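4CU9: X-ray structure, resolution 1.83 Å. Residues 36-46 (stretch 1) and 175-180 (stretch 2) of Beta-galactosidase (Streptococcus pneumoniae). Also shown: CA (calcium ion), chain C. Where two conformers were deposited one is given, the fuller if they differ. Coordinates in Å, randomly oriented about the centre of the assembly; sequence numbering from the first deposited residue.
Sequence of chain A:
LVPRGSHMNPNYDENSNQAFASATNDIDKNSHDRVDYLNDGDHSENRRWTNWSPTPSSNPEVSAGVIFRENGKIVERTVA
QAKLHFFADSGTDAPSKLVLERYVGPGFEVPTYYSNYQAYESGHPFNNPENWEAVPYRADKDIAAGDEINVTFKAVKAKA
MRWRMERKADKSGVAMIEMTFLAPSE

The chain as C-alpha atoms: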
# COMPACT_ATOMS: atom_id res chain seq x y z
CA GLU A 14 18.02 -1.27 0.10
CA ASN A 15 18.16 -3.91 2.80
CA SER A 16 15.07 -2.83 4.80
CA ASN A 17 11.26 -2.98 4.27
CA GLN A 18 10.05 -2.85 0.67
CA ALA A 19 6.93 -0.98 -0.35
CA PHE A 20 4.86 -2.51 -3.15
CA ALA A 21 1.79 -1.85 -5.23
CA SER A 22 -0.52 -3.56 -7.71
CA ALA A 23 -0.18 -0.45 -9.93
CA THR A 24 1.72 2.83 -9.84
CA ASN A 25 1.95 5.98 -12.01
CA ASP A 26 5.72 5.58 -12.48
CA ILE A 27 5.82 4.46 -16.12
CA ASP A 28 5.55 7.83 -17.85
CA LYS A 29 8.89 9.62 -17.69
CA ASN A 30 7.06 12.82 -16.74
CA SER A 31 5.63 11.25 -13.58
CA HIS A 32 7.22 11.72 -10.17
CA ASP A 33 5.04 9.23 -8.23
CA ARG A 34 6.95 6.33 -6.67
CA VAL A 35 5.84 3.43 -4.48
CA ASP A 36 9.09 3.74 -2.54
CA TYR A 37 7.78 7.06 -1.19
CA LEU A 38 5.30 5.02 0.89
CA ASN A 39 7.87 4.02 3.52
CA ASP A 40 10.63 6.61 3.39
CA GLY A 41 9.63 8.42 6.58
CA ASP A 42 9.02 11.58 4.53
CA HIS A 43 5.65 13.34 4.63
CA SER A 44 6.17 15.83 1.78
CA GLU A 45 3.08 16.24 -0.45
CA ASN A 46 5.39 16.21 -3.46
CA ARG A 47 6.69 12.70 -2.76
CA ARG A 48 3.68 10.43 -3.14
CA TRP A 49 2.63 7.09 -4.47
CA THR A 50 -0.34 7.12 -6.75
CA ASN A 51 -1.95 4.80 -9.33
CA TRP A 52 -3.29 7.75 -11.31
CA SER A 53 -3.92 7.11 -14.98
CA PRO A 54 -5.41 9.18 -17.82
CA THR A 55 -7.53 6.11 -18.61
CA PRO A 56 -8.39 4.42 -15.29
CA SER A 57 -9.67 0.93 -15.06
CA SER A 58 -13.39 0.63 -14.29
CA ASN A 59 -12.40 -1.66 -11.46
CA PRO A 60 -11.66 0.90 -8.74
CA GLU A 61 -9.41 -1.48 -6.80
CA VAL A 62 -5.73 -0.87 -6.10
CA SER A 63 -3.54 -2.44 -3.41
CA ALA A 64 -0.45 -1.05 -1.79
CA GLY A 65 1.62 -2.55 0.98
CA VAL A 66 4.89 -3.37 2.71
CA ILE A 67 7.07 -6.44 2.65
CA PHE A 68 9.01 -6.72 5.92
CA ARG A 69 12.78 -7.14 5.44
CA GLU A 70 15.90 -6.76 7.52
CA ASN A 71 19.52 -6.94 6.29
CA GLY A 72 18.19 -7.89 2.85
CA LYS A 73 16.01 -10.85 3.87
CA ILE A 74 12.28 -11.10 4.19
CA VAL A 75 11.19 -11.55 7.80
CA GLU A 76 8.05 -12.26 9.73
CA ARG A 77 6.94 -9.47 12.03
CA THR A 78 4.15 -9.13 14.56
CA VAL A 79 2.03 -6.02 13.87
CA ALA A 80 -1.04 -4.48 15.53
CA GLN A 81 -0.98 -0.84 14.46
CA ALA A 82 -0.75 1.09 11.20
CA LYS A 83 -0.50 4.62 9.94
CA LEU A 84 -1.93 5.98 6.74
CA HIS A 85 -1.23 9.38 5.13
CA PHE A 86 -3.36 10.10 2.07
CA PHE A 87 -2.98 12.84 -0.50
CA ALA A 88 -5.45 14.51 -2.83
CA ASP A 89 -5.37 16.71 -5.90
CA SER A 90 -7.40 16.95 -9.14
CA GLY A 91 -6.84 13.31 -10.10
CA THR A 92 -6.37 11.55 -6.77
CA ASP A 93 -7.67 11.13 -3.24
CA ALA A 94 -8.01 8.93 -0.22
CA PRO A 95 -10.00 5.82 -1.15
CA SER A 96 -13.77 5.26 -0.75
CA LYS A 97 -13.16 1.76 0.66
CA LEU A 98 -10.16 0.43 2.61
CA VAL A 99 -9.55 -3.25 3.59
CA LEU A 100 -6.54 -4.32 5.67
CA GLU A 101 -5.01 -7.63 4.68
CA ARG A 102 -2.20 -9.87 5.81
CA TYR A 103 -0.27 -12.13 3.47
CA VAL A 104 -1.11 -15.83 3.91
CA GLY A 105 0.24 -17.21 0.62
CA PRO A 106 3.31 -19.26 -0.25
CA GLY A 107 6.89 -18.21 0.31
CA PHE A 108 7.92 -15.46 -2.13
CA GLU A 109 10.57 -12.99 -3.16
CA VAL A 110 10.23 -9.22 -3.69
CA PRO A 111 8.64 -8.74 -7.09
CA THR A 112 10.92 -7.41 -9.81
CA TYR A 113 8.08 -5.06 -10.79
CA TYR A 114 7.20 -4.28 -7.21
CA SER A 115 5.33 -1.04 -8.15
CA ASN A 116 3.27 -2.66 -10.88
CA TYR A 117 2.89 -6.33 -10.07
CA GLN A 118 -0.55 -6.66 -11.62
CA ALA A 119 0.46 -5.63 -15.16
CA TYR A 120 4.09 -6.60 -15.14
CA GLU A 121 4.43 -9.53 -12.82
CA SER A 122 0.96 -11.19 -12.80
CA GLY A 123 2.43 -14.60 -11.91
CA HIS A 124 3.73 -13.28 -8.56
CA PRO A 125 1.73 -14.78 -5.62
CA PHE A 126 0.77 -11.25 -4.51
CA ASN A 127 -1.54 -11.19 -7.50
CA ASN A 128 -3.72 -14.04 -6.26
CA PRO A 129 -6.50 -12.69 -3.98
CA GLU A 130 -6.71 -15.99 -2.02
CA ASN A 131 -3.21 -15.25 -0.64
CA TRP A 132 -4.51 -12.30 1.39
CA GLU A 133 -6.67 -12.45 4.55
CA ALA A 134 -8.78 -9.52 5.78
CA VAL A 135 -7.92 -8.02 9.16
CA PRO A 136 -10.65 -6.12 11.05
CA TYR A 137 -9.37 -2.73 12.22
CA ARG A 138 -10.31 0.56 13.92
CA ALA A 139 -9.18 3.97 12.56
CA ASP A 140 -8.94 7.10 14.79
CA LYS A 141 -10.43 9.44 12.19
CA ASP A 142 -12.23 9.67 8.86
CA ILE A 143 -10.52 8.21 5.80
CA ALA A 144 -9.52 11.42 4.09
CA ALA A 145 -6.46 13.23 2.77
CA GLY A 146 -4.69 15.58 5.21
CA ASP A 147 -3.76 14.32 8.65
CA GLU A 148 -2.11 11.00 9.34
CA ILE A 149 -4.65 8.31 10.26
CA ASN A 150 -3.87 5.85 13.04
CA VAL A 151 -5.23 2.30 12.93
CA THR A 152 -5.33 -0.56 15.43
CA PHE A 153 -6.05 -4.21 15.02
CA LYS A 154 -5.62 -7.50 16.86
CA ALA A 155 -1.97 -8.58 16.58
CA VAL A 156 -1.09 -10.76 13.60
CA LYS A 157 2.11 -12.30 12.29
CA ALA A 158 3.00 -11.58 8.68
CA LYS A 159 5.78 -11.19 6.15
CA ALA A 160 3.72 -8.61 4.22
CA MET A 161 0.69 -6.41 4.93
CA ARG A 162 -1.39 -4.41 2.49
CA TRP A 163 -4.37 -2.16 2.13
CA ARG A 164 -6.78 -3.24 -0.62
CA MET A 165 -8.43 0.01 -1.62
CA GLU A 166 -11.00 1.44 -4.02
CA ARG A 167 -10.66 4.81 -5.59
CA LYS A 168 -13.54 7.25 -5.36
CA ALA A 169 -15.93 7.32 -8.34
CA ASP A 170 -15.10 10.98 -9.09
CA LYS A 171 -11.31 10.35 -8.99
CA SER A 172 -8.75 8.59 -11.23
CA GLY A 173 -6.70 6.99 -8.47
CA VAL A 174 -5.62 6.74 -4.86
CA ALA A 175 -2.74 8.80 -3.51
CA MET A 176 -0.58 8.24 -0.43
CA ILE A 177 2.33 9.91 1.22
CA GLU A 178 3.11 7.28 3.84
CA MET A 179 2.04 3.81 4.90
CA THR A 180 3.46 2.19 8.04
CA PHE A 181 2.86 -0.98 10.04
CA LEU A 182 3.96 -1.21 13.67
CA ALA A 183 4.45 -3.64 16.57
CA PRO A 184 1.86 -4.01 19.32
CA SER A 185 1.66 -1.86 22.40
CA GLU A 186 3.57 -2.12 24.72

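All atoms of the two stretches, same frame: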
# COMPACT_ATOMS: atom_id res chain seq x y z
N ASP A 36 8.10 3.67 -3.59
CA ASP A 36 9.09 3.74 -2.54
C ASP A 36 8.89 4.95 -1.64
O ASP A 36 9.43 4.98 -0.56
CB ASP A 36 10.50 3.73 -3.15
CG ASP A 36 10.91 2.32 -3.63
OD1 ASP A 36 10.84 1.35 -2.84
OD2 ASP A 36 11.32 2.16 -4.81
N TYR A 37 8.10 5.94 -2.06
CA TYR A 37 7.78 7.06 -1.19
C TYR A 37 6.82 6.69 -0.06
O TYR A 37 6.67 7.46 0.89
CB TYR A 37 7.19 8.24 -1.97
CG TYR A 37 8.12 8.88 -2.97
CD1 TYR A 37 9.49 8.88 -2.76
CD2 TYR A 37 7.64 9.49 -4.12
CE1 TYR A 37 10.37 9.46 -3.67
CE2 TYR A 37 8.51 10.10 -5.03
CZ TYR A 37 9.87 10.08 -4.79
OH TYR A 37 10.81 10.64 -5.67
N LEU A 38 6.21 5.50 -0.15
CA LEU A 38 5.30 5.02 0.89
C LEU A 38 5.95 4.74 2.24
O LEU A 38 5.29 4.89 3.27
CB LEU A 38 4.62 3.72 0.49
CG LEU A 38 3.50 3.77 -0.54
CD1 LEU A 38 2.95 2.37 -0.72
CD2 LEU A 38 2.39 4.69 -0.10
N ASN A 39 7.21 4.32 2.24
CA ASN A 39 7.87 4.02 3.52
C ASN A 39 9.21 4.67 3.72
O ASN A 39 10.11 4.07 4.31
CB ASN A 39 7.97 2.50 3.74
CG ASN A 39 8.90 1.83 2.75
OD1 ASN A 39 9.12 2.35 1.67
ND2 ASN A 39 9.45 0.67 3.12
N ASP A 40 9.35 5.91 3.28
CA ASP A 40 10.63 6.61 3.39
C ASP A 40 10.69 7.53 4.61
O ASP A 40 11.63 8.28 4.78
CB ASP A 40 10.93 7.38 2.10
CG ASP A 40 9.95 8.46 1.82
OD1 ASP A 40 8.95 8.67 2.55
OD2 ASP A 40 10.16 9.16 0.84
N GLY A 41 9.66 7.52 5.44
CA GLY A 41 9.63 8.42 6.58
C GLY A 41 9.27 9.86 6.27
O GLY A 41 9.03 10.64 7.20
N ASP A 42 9.23 10.21 4.98
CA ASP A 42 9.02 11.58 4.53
C ASP A 42 7.52 11.80 4.36
O ASP A 42 6.81 10.93 3.89
CB ASP A 42 9.78 11.84 3.23
CG ASP A 42 9.33 13.10 2.53
OD1 ASP A 42 9.86 14.18 2.84
OD2 ASP A 42 8.37 13.03 1.71
N HIS A 43 7.05 12.99 4.76
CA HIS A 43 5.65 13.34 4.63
C HIS A 43 5.44 14.56 3.73
O HIS A 43 4.47 15.25 3.87
CB HIS A 43 5.01 13.51 6.01
CG HIS A 43 4.93 12.23 6.79
ND1 HIS A 43 3.79 11.45 6.86
CD2 HIS A 43 5.87 11.58 7.52
CE1 HIS A 43 4.03 10.38 7.59
NE2 HIS A 43 5.28 10.43 8.00
N SER A 44 6.33 14.76 2.75
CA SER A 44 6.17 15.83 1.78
C SER A 44 5.05 15.46 0.80
O SER A 44 5.03 14.36 0.25
CB SER A 44 7.46 16.03 0.97
OG SER A 44 8.60 16.15 1.81
N GLU A 45 4.16 16.41 0.53
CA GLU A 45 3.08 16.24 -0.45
C GLU A 45 3.58 15.97 -1.85
O GLU A 45 2.86 15.37 -2.66
CB GLU A 45 2.14 17.46 -0.43
CG GLU A 45 1.51 17.66 0.94
CD GLU A 45 0.37 18.66 0.97
OE1 GLU A 45 0.08 19.31 -0.05
OE2 GLU A 45 -0.24 18.78 2.06
N ASN A 46 4.81 16.38 -2.13
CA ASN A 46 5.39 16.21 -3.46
C ASN A 46 6.12 14.89 -3.68
O ASN A 46 6.65 14.66 -4.76
CB ASN A 46 6.30 17.40 -3.77
CG ASN A 46 5.51 18.67 -4.02
OD1 ASN A 46 5.74 19.69 -3.38
ND2 ASN A 46 4.56 18.60 -4.95
N ALA A 175 -4.04 8.21 -3.77
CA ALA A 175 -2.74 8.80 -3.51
C ALA A 175 -2.35 8.73 -2.03
O ALA A 175 -3.19 8.93 -1.14
CB ALA A 175 -2.70 10.25 -3.99
N MET A 176 -1.09 8.37 -1.78
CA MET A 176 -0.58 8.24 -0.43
C MET A 176 0.80 8.78 -0.29
O MET A 176 1.66 8.62 -1.19
CB MET A 176 -0.55 6.77 0.07
CG MET A 176 -1.83 6.01 -0.00
SD MET A 176 -1.77 4.38 0.79
CE MET A 176 -1.69 4.79 2.50
N ILE A 177 1.03 9.36 0.88
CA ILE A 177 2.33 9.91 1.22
C ILE A 177 3.14 8.98 2.12
O ILE A 177 4.35 9.01 2.09
CB ILE A 177 2.14 11.29 1.88
CG1 ILE A 177 1.67 12.28 0.82
CG2 ILE A 177 3.41 11.81 2.55
CD1 ILE A 177 0.97 13.49 1.42
N GLU A 178 2.45 8.21 2.96
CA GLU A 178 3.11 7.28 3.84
C GLU A 178 2.18 6.15 4.24
O GLU A 178 0.97 6.34 4.40
CB GLU A 178 3.70 7.98 5.07
CG GLU A 178 4.73 7.16 5.84
CD GLU A 178 6.11 7.11 5.21
OE1 GLU A 178 6.37 7.79 4.18
OE2 GLU A 178 6.98 6.40 5.77
N MET A 179 2.77 4.97 4.39
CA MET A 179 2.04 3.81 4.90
C MET A 179 3.02 3.09 5.81
O MET A 179 4.12 2.77 5.37
CB MET A 179 1.63 2.91 3.74
CG MET A 179 1.08 1.57 4.15
SD MET A 179 0.70 0.51 2.77
CE MET A 179 -0.50 1.40 1.81
N THR A 180 2.61 2.82 7.04
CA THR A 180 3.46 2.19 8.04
C THR A 180 2.68 1.12 8.80
O THR A 180 1.45 1.27 9.05
CB THR A 180 3.96 3.24 9.06
OG1 THR A 180 4.36 4.43 8.39
CG2 THR A 180 5.13 2.74 9.83
CA CA C . 6.63 9.12 2.40
O HOH W 1 6.82 10.88 0.91

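Three residues, Leu 38, Ile 177 and Glu 178, account for most of the 521 Å² buried between the stretches, and the last two bind a calcium ion that both stretches share. Stretch 1 supplies Tyr 37 O at 2.2 Å from the calcium ion, Asp 40 OD1 at 2.4 Å and Asp 42 O at 2.4 Å; stretch 2 supplies Ile 177 O at 2.3 Å and Glu 178 OE1 at 2.2 Å, and water 1 completes the six ligands at 2.3 Å. The metal explains otherwise unfavourable oxygen pairs, such as Tyr 37 O and Ile 177 O, 3.0 Å apart.

With chi1 at -164° (t) and chi2 at 78° (p), the Glu 178 carboxylate reaches stretch 1, where OE1 binds calcium while OE2 accepts a hydrogen bond from Gly 41 N (2.9 Å, 146° at the hydrogen). Gly 41 has phi/psi of 78/-11, at which a CB would be jammed against the preceding carbonyl oxygen, so glycine suits this turn.

Leu 38 O accepts a hydrogen bond from Met 179 N (2.8 Å, 163°), and Glu 178 CA adds a CA-H...O contact to Leu 38 O at 3.3 Å. The CA-to-CB bond of Leu 38 runs sideways, but the side chain (chi1 -75°, chi2 -177°) brings CD2 to 3.6 Å from Met 176 CB and 4.3 Å from Met 179 CB, an apolar packing suited to these buried residues.

Ile 177 sits where the chain turns a corner between strands. While its O binds the metal, its branched side chain covers the loop: CG2 lies 3.4 Å from His 43 CA, and CD1 lies 3.9 Å from Glu 45 CA. Asp 42 braces the loop by accepting Ser 44 N at OD2 (2.9 Å, 153°); OD2 also accepts a hydrogen bond from water 1 at 2.8 Å.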